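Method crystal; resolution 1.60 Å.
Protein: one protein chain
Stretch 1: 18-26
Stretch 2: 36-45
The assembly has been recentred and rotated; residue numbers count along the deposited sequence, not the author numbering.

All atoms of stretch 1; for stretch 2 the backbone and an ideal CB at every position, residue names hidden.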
# COMPACT_ATOMS: atom_id res chain seq x y z
N GLY C 18 -0.48 -21.77 6.50
CA GLY C 18 0.68 -20.90 6.28
C GLY C 18 0.79 -19.72 7.22
O GLY C 18 1.65 -18.87 7.05
N ILE C 19 -0.11 -19.63 8.20
CA ILE C 19 -0.01 -18.60 9.24
C ILE C 19 0.91 -19.09 10.35
O ILE C 19 0.72 -20.16 10.88
CB ILE C 19 -1.41 -18.20 9.74
CG1 ILE C 19 -2.13 -17.52 8.55
CG2 ILE C 19 -1.34 -17.27 10.99
CD1 ILE C 19 -3.55 -17.37 8.75
N PRO C 20 1.92 -18.29 10.67
CA PRO C 20 2.94 -18.68 11.64
C PRO C 20 2.39 -18.69 13.05
O PRO C 20 1.28 -18.20 13.27
CB PRO C 20 4.01 -17.58 11.49
CG PRO C 20 3.39 -16.47 10.81
CD PRO C 20 2.10 -16.90 10.18
N ALA C 21 3.19 -19.19 13.99
CA ALA C 21 2.93 -19.06 15.42
C ALA C 21 2.81 -17.57 15.75
O ALA C 21 3.52 -16.76 15.19
CB ALA C 21 4.07 -19.67 16.25
N GLY C 22 1.89 -17.22 16.65
CA GLY C 22 1.67 -15.83 16.99
C GLY C 22 0.19 -15.58 17.16
O GLY C 22 -0.61 -16.54 17.04
N ALA C 23 -0.18 -14.33 17.39
CA ALA C 23 -1.55 -13.99 17.71
C ALA C 23 -2.09 -12.92 16.77
O ALA C 23 -1.36 -12.09 16.25
CB ALA C 23 -1.64 -13.51 19.14
N PHE C 24 -3.41 -12.96 16.56
CA PHE C 24 -4.11 -11.87 15.86
C PHE C 24 -4.64 -10.90 16.93
O PHE C 24 -5.50 -11.28 17.71
CB PHE C 24 -5.29 -12.39 15.03
CG PHE C 24 -4.90 -13.26 13.87
CD1 PHE C 24 -4.14 -12.75 12.83
CD2 PHE C 24 -5.39 -14.54 13.77
CE1 PHE C 24 -3.81 -13.56 11.71
CE2 PHE C 24 -5.07 -15.34 12.66
CZ PHE C 24 -4.28 -14.86 11.66
N LEU C 25 -4.19 -9.66 16.93
CA LEU C 25 -4.66 -8.72 17.95
C LEU C 25 -5.43 -7.59 17.30
O LEU C 25 -5.02 -7.06 16.25
CB LEU C 25 -3.46 -8.14 18.75
CG LEU C 25 -2.58 -9.18 19.50
CD1 LEU C 25 -1.47 -8.44 20.30
CD2 LEU C 25 -3.39 -10.09 20.42
N GLU C 26 -6.53 -7.23 17.92
CA GLU C 26 -7.21 -6.01 17.50
C GLU C 26 -6.45 -4.82 18.11
O GLU C 26 -6.06 -4.88 19.27
CB GLU C 26 -8.67 -6.00 17.94
CG GLU C 26 -9.41 -4.78 17.39
CD GLU C 26 -10.85 -4.72 17.81
OE1 GLU C 26 -11.11 -4.38 18.99
OE2 GLU C 26 -11.72 -5.01 16.96
N UNK C 36 -7.76 -2.02 13.33
CA UNK C 36 -7.32 -3.07 12.42
C UNK C 36 -6.84 -4.27 13.23
O UNK C 36 -6.79 -4.23 14.47
CB UNK C 36 -6.21 -2.56 11.49
N UNK C 37 -6.56 -5.36 12.53
CA UNK C 37 -6.01 -6.56 13.14
C UNK C 37 -4.56 -6.68 12.74
O UNK C 37 -4.22 -6.69 11.53
CB UNK C 37 -6.80 -7.81 12.73
N UNK C 38 -3.69 -6.78 13.75
CA UNK C 38 -2.27 -6.91 13.51
C UNK C 38 -1.77 -8.22 14.06
O UNK C 38 -2.25 -8.69 15.10
CB UNK C 38 -1.50 -5.74 14.13
N UNK C 39 -0.78 -8.80 13.38
CA UNK C 39 -0.16 -10.03 13.86
C UNK C 39 0.88 -9.71 14.93
O UNK C 39 1.56 -8.70 14.84
CB UNK C 39 0.48 -10.80 12.70
N UNK C 40 0.97 -10.56 15.93
CA UNK C 40 1.90 -10.32 17.04
C UNK C 40 2.70 -11.55 17.37
O UNK C 40 2.13 -12.64 17.56
CB UNK C 40 1.14 -9.85 18.29
N UNK C 41 4.02 -11.38 17.47
CA UNK C 41 4.90 -12.46 17.87
C UNK C 41 5.59 -12.16 19.21
O UNK C 41 6.31 -13.00 19.74
CB UNK C 41 5.94 -12.71 16.78
N UNK C 42 5.39 -10.95 19.72
CA UNK C 42 6.04 -10.48 20.96
C UNK C 42 5.32 -10.75 22.28
O UNK C 42 5.80 -10.34 23.34
CB UNK C 42 6.25 -8.97 20.85
N UNK C 43 4.09 -11.26 22.22
CA UNK C 43 3.36 -11.48 23.45
C UNK C 43 2.83 -10.16 23.98
O UNK C 43 2.73 -9.96 25.22
CB UNK C 43 4.25 -12.16 24.49
N UNK C 44 2.42 -9.29 23.07
CA UNK C 44 1.88 -7.98 23.45
C UNK C 44 0.56 -8.12 24.18
O UNK C 44 -0.20 -9.04 23.92
CB UNK C 44 1.70 -7.09 22.22
N UNK C 45 0.32 -7.21 25.13
CA UNK C 45 -0.87 -7.28 25.97
C UNK C 45 -1.96 -6.26 25.69
O UNK C 45 -1.69 -5.24 25.08
CB UNK C 45 -0.44 -7.14 27.43

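Strand 23-26 pairs antiparallel with 36-40, so successive CB atoms of stretch 2 alternate between the sheet face of Phe24 and Glu26 and that of Ala23 and Leu25.

At position 36, CA-to-CB points away and no atom of stretch 1 lies within 5.5 Å of the ideal CB, so almost any side chain would suit. It is Met36.

Position 37 pairs with Glu26, its CB on the face of Phe24. The CB of Phe24 and the aliphatic part of Glu26 offer an apolar surface, suiting Val, Ile, Leu or Met. Ile37 is deposited; its CG2 lies 3.8 Å from Phe24 CB and its CD1 3.8 Å from Glu26 CB.

Position 38 is a hydrogen-bonded pair with Leu25: N of 38 to Leu25 O and O of 38 to Leu25 N, both 2.8 Å. The ideal CB has just Leu25 O, at 4.3 Å, nearby; many residues would fit. Ala38 adds only a methyl group.

Position 39 faces the richest site. Its CB joins the face of Phe24, where Ile19, Pro20, the Phe24 ring and the bare CA of Gly22 leave space for a long apolar group; Leu, Met or an aromatic would suit. The residue is Phe39 (chi1 t). Its ring edge is directed to the Phe24 ring face, centroids 5.6 Å apart and planes at 74°. Its CE1 is 3.8 Å from Ile19 CG2, its CE2 3.8 Å from Pro20 CG, and Pro20 O meets the ring edge at CZ (3.3 Å). A CB on Gly22 would stand 2.5 Å from Phe39 CE2, a clash.

Position 40 pairs with Ala23: the N of 40 bonds to Ala23 O (2.8 Å) and Ala23 N to the O of 40 (2.9 Å). The ideal CB is 3.6 Å from Leu25 CD1, which favours an aliphatic side chain, yet the backbone of 42-44 curls back with amides available to an acceptor such as Asp or Asn. Asp40 does both. Asp40 OD2 accepts from the N of 44 (2.8 Å), and OD1 from that residue's side chain.

Position 41 points sideways near Ala21 O, suiting a small or branched residue; Val41 brings CG1 to 4.0 Å from Ala21 O.

Position 42 is out of reach and undemanding: Leu42. At 43, positive phi (76°) favours glycine, and Gly43 is found.

Position 44 has its ideal CB 3.9 Å from Leu25 CD1; a small residue, perhaps a donor, fits. Ser44 OG donates to Asp40 OD1 (2.7 Å). Position 45 points away with room for a CB; it is Gly45.

Stretch 2 (36-45) MIAFDVLGSG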
# COMPACT_ATOMS: atom_id res chain seq x y z
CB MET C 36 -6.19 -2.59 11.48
CG MET C 36 -4.84 -2.55 12.15
SD MET C 36 -3.49 -1.92 11.07
CE MET C 36 -3.96 -0.22 11.03
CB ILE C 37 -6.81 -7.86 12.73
CG1 ILE C 37 -8.33 -7.70 13.00
CG2 ILE C 37 -6.18 -9.12 13.41
CD1 ILE C 37 -8.69 -7.23 14.37
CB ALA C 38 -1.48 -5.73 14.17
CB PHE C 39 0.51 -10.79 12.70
CG PHE C 39 0.73 -12.22 12.99
CD1 PHE C 39 -0.35 -13.08 12.99
CD2 PHE C 39 2.01 -12.73 13.26
CE1 PHE C 39 -0.19 -14.44 13.27
CE2 PHE C 39 2.20 -14.10 13.55
CZ PHE C 39 1.09 -14.95 13.56
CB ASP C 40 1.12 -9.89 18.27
CG ASP C 40 2.04 -9.55 19.44
OD1 ASP C 40 2.83 -8.61 19.32
OD2 ASP C 40 1.84 -10.13 20.49
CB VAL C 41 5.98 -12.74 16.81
CG1 VAL C 41 5.30 -13.18 15.45
CG2 VAL C 41 6.87 -11.52 16.57
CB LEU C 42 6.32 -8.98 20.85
CG LEU C 42 7.39 -8.63 19.80
CD1 LEU C 42 7.46 -7.08 19.60
CD2 LEU C 42 8.77 -9.21 20.20
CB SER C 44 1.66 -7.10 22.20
OG SER C 44 2.87 -6.96 21.45
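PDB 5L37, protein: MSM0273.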